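Local coordinates for protein EDTA monooxygenase (EDTA-degrading bacterium BNC1, PDB 5DQP) that probably acts as an FMN-dependent monooxygenase that oxidises EDTA in concert with a partner flavin reductase, at residues E297-Q302 against Q350-M355; Q364-L369 against V400-S405. All blocks are in the same frame, centred on the assembly; numbering follows the deposited sequence.

Contact 1. Residues E297-Q302 against Q350-M355; sequences EALSKQ and QLALRM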
# COMPACT_ATOMS: atom_id res chain seq x y z
N GLU A 297 25.26 -26.46 -25.74
CA GLU A 297 26.69 -26.63 -25.51
C GLU A 297 27.12 -25.94 -24.22
O GLU A 297 27.90 -26.50 -23.44
CB GLU A 297 27.50 -26.13 -26.73
CG GLU A 297 27.37 -24.63 -27.04
CD GLU A 297 28.42 -23.76 -26.35
OE1 GLU A 297 29.37 -24.32 -25.75
OE2 GLU A 297 28.30 -22.51 -26.40
N ALA A 298 26.61 -24.74 -23.95
CA ALA A 298 26.91 -24.10 -22.68
C ALA A 298 26.58 -25.02 -21.50
O ALA A 298 27.37 -25.13 -20.56
CB ALA A 298 26.14 -22.78 -22.56
N LEU A 299 25.43 -25.69 -21.54
CA LEU A 299 25.05 -26.52 -20.41
C LEU A 299 25.95 -27.75 -20.28
O LEU A 299 26.32 -28.15 -19.16
CB LEU A 299 23.59 -26.94 -20.55
CG LEU A 299 22.96 -27.70 -19.39
CD1 LEU A 299 23.07 -26.91 -18.09
CD2 LEU A 299 21.50 -28.00 -19.74
N SER A 300 26.30 -28.38 -21.40
CA SER A 300 27.11 -29.60 -21.33
C SER A 300 28.48 -29.31 -20.73
O SER A 300 29.03 -30.13 -20.00
CB SER A 300 27.25 -30.23 -22.72
OG SER A 300 27.93 -29.33 -23.59
N LYS A 301 29.04 -28.14 -21.03
CA LYS A 301 30.29 -27.77 -20.39
C LYS A 301 30.09 -27.57 -18.89
O LYS A 301 30.89 -28.05 -18.08
CB LYS A 301 30.87 -26.51 -21.06
CG LYS A 301 30.98 -26.63 -22.58
CD LYS A 301 31.80 -25.49 -23.18
CE LYS A 301 31.04 -24.18 -23.25
NZ LYS A 301 31.96 -23.05 -23.53
N GLN A 302 29.02 -26.90 -18.51
CA GLN A 302 28.81 -26.65 -17.09
C GLN A 302 28.71 -27.94 -16.30
O GLN A 302 29.12 -28.00 -15.13
CB GLN A 302 27.58 -25.79 -16.87
CG GLN A 302 27.86 -24.30 -17.01
CD GLN A 302 26.61 -23.49 -16.83
OE1 GLN A 302 25.54 -23.90 -17.29
NE2 GLN A 302 26.71 -22.35 -16.15
N GLN A 350 16.37 -32.07 -23.18
CA GLN A 350 15.20 -31.93 -22.33
C GLN A 350 15.57 -31.19 -21.05
O GLN A 350 14.83 -30.31 -20.61
CB GLN A 350 14.61 -33.31 -22.00
CG GLN A 350 13.98 -34.02 -23.18
CD GLN A 350 13.60 -35.44 -22.86
OE1 GLN A 350 14.30 -36.14 -22.12
NE2 GLN A 350 12.49 -35.90 -23.42
N LEU A 351 16.71 -31.53 -20.46
CA LEU A 351 17.12 -30.88 -19.23
C LEU A 351 17.29 -29.37 -19.41
O LEU A 351 16.91 -28.60 -18.53
CB LEU A 351 18.42 -31.53 -18.73
CG LEU A 351 19.04 -30.94 -17.46
CD1 LEU A 351 18.14 -31.16 -16.25
CD2 LEU A 351 20.43 -31.57 -17.25
N ALA A 352 17.85 -28.94 -20.55
CA ALA A 352 18.05 -27.51 -20.80
C ALA A 352 16.76 -26.71 -20.66
O ALA A 352 16.77 -25.56 -20.21
CB ALA A 352 18.62 -27.29 -22.20
N LEU A 353 15.65 -27.28 -21.12
CA LEU A 353 14.35 -26.63 -21.05
C LEU A 353 13.73 -26.78 -19.66
O LEU A 353 13.29 -25.80 -19.06
CB LEU A 353 13.43 -27.23 -22.13
CG LEU A 353 12.06 -26.57 -22.33
CD1 LEU A 353 12.27 -25.14 -22.79
CD2 LEU A 353 11.20 -27.35 -23.32
N ARG A 354 13.75 -28.01 -19.12
CA ARG A 354 13.11 -28.33 -17.85
C ARG A 354 13.63 -27.46 -16.70
O ARG A 354 12.89 -27.19 -15.75
CB ARG A 354 13.32 -29.82 -17.55
CG ARG A 354 13.23 -30.23 -16.10
CD ARG A 354 11.80 -30.13 -15.54
NE ARG A 354 11.72 -30.76 -14.22
CZ ARG A 354 11.96 -30.12 -13.08
NH1 ARG A 354 12.28 -28.82 -13.11
NH2 ARG A 354 11.88 -30.76 -11.92
N MET A 355 14.88 -27.03 -16.77
CA MET A 355 15.43 -26.20 -15.71
C MET A 355 14.89 -24.78 -15.78
O MET A 355 14.80 -24.10 -14.75
CB MET A 355 16.97 -26.17 -15.78
CG MET A 355 17.64 -27.51 -15.50
SD MET A 355 16.99 -28.32 -14.01
CE MET A 355 17.69 -27.33 -12.69

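Contact 2. Residues Q364-L369 against V400-S405; sequences QVADRL and VPILQS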
# COMPACT_ATOMS: atom_id res chain seq x y z
N GLN A 364 -0.45 -32.87 -19.16
CA GLN A 364 0.91 -33.17 -18.72
C GLN A 364 1.28 -32.33 -17.51
O GLN A 364 1.92 -32.82 -16.57
CB GLN A 364 1.91 -32.94 -19.86
CG GLN A 364 1.88 -34.00 -20.97
CD GLN A 364 2.65 -33.58 -22.22
OE1 GLN A 364 2.66 -32.40 -22.60
NE2 GLN A 364 3.33 -34.53 -22.85
N VAL A 365 0.87 -31.07 -17.50
CA VAL A 365 1.16 -30.22 -16.35
C VAL A 365 0.39 -30.70 -15.12
O VAL A 365 0.96 -30.83 -14.03
CB VAL A 365 0.85 -28.75 -16.70
CG1 VAL A 365 0.93 -27.88 -15.41
CG2 VAL A 365 1.82 -28.28 -17.77
N ALA A 366 -0.92 -30.98 -15.29
CA ALA A 366 -1.72 -31.46 -14.17
C ALA A 366 -1.15 -32.75 -13.61
O ALA A 366 -1.08 -32.92 -12.39
CB ALA A 366 -3.20 -31.66 -14.58
N ASP A 367 -0.76 -33.67 -14.50
CA ASP A 367 -0.15 -34.92 -14.06
C ASP A 367 1.12 -34.67 -13.26
O ASP A 367 1.34 -35.32 -12.24
CB ASP A 367 0.17 -35.83 -15.26
CG ASP A 367 -1.09 -36.28 -16.00
OD1 ASP A 367 -2.20 -35.92 -15.53
OD2 ASP A 367 -0.95 -36.97 -17.04
N ARG A 368 1.96 -33.74 -13.71
CA ARG A 368 3.15 -33.42 -12.93
C ARG A 368 2.79 -32.78 -11.59
O ARG A 368 3.34 -33.16 -10.54
CB ARG A 368 4.09 -32.52 -13.73
CG ARG A 368 5.45 -32.36 -13.04
CD ARG A 368 6.32 -31.32 -13.70
NE ARG A 368 6.63 -31.61 -15.09
CZ ARG A 368 7.75 -32.21 -15.50
NH1 ARG A 368 7.96 -32.42 -16.80
NH2 ARG A 368 8.64 -32.62 -14.61
N LEU A 369 1.86 -31.83 -11.58
CA LEU A 369 1.46 -31.23 -10.30
C LEU A 369 0.95 -32.29 -9.33
O LEU A 369 1.35 -32.31 -8.16
CB LEU A 369 0.39 -30.16 -10.51
CG LEU A 369 0.89 -29.00 -11.40
CD1 LEU A 369 -0.11 -27.84 -11.43
CD2 LEU A 369 2.25 -28.50 -10.97
N VAL A 400 -6.60 -26.02 -14.31
CA VAL A 400 -7.43 -26.06 -13.11
C VAL A 400 -8.62 -27.03 -13.25
O VAL A 400 -8.82 -27.84 -12.33
CB VAL A 400 -7.83 -24.64 -12.70
CG1 VAL A 400 -9.00 -24.63 -11.72
CG2 VAL A 400 -6.60 -23.94 -12.10
N PRO A 401 -9.42 -27.00 -14.31
CA PRO A 401 -10.55 -27.93 -14.36
C PRO A 401 -10.13 -29.41 -14.33
O PRO A 401 -10.86 -30.25 -13.79
CB PRO A 401 -11.25 -27.55 -15.67
CG PRO A 401 -10.85 -26.11 -15.89
CD PRO A 401 -9.42 -26.09 -15.47
N ILE A 402 -8.95 -29.73 -14.87
CA ILE A 402 -8.42 -31.08 -14.72
C ILE A 402 -8.18 -31.36 -13.25
O ILE A 402 -8.64 -32.38 -12.71
CB ILE A 402 -7.13 -31.25 -15.56
CG1 ILE A 402 -7.40 -30.94 -17.04
CG2 ILE A 402 -6.58 -32.67 -15.37
CD1 ILE A 402 -6.19 -31.21 -17.99
N LEU A 403 -7.49 -30.44 -12.56
CA LEU A 403 -7.23 -30.63 -11.15
C LEU A 403 -8.51 -30.76 -10.36
O LEU A 403 -8.57 -31.51 -9.39
CB LEU A 403 -6.39 -29.48 -10.58
CG LEU A 403 -4.97 -29.29 -11.18
CD1 LEU A 403 -4.30 -28.06 -10.59
CD2 LEU A 403 -4.08 -30.53 -10.99
N GLN A 404 -9.55 -30.00 -10.75
CA GLN A 404 -10.82 -30.12 -10.03
C GLN A 404 -11.50 -31.46 -10.32
O GLN A 404 -12.01 -32.11 -9.40
CB GLN A 404 -11.73 -28.94 -10.36
CG GLN A 404 -11.32 -27.62 -9.71
CD GLN A 404 -11.83 -26.42 -10.47
OE1 GLN A 404 -12.25 -26.55 -11.63
NE2 GLN A 404 -11.77 -25.22 -9.86
N SER A 405 -11.51 -31.91 -11.58
CA SER A 405 -12.04 -33.25 -11.86
C SER A 405 -11.29 -34.32 -11.09
O SER A 405 -11.87 -35.28 -10.58
CB SER A 405 -11.94 -33.58 -13.35
OG SER A 405 -12.55 -32.58 -14.13

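Contact 1. Residues E297-Q302 against Q350-M355
Leu-299 meets Ala-352 and Leu-351 in the helical excursion that links two parallel strands, 262-271 and 358-360, in the TIM-barrel-type fold of the luciferase-like monooxygenases. Helix 292-303 lies here beside the short helix 348-354, and a single methyl group makes the join. Leu-299 CG stands anti to its own N (chi1 -174°), and CD2 continues the chain, roughly anti to CA, to reach the backbone of the facing helix. There CD2 lies 3.6 Å from Ala-352 CA and 3.9 Å from Ala-352 CB. With only a methyl as the side chain of Ala-352, CD2 comes up against the main chain itself, and Leu-299 CA and Ala-352 CA lie 7.1 Å apart. The other branch of the leucine stays back, Leu-299 CD1 being 5.7 Å from Ala-352 CA. No hydrogen bond crosses between the segments, and the contact is small (105 Å² buried in all) and wholly apolar; Leu-299 alone accounts for more than half of that area. Met-337 of helix 331-344 and Leu-348 touch Leu-299, and Ala-341 touches Leu-351. Helix 331-344 thus packs against both partners. Leu-351 borders the reaching methyl more loosely than Ala-352 does, so that CD2 faces two successive residues of one helical turn: Leu-299 CD2 is 4.4 Å from the carbonyl carbon C of Leu-351 and 4.5 Å from Leu-351 CG.

Contact 2. Residues Q364-L369 against V400-S405
Ala-366 CB fits against two neighbouring side chains of the facing helix, 3.6 Å from Ile-402 CG2 and 3.9 Å from Leu-403 CD2. Ile-402 presents the methyl that stands anti to its N. Leu-403 has CG anti to its carbonyl carbon (chi1 -62°); from there CD1 runs on anti to CA, and CD2 turns against Ala-366 CB. One turn along, Leu-369 CD1 meets the other branch, Leu-403 CD1, at 4.3 Å. The two methyls of Leu-403 are thereby shared between Ala-366 and Leu-369. With a methyl as the central side chain, Ala-366 CA comes to 6.3 Å from Leu-403 CA, and the axes of segments 364-369 and 400-405 approach to 9.4 Å and cross at -49°. Further out, Val-365 touches Ile-271 and Leu-369 touches Phe-267, both of strand 262-271; Leu-369 also touches Phe-395, and Phe-409 and Met-6 cover Leu-403. Helix 362-374 follows strand 358-360, and helix 390-405 follows strand 380-383: this is the packing of successive outer helices around a TIM barrel.

Contact 1 is complete in sequence before the first residue of contact 2, and their centres lie about 27 Å apart. Between them the chain passes through strand 358-360, from the helical excursion of contact 1 to the outer helix layer of contact 2. Segments 350-355 and 364-369 approach through two arginines that take no part in either interface: Arg-354 NE comes to 3.6 Å from Arg-368 NH2, and both guanidinium groups make salt bridges to Glu-344 OE2. That carboxylate probably offsets the like charges, while Leu-234 O and Gly-235 O also hold Arg-354. Both contacts lie away from the predicted FMN-binding residues.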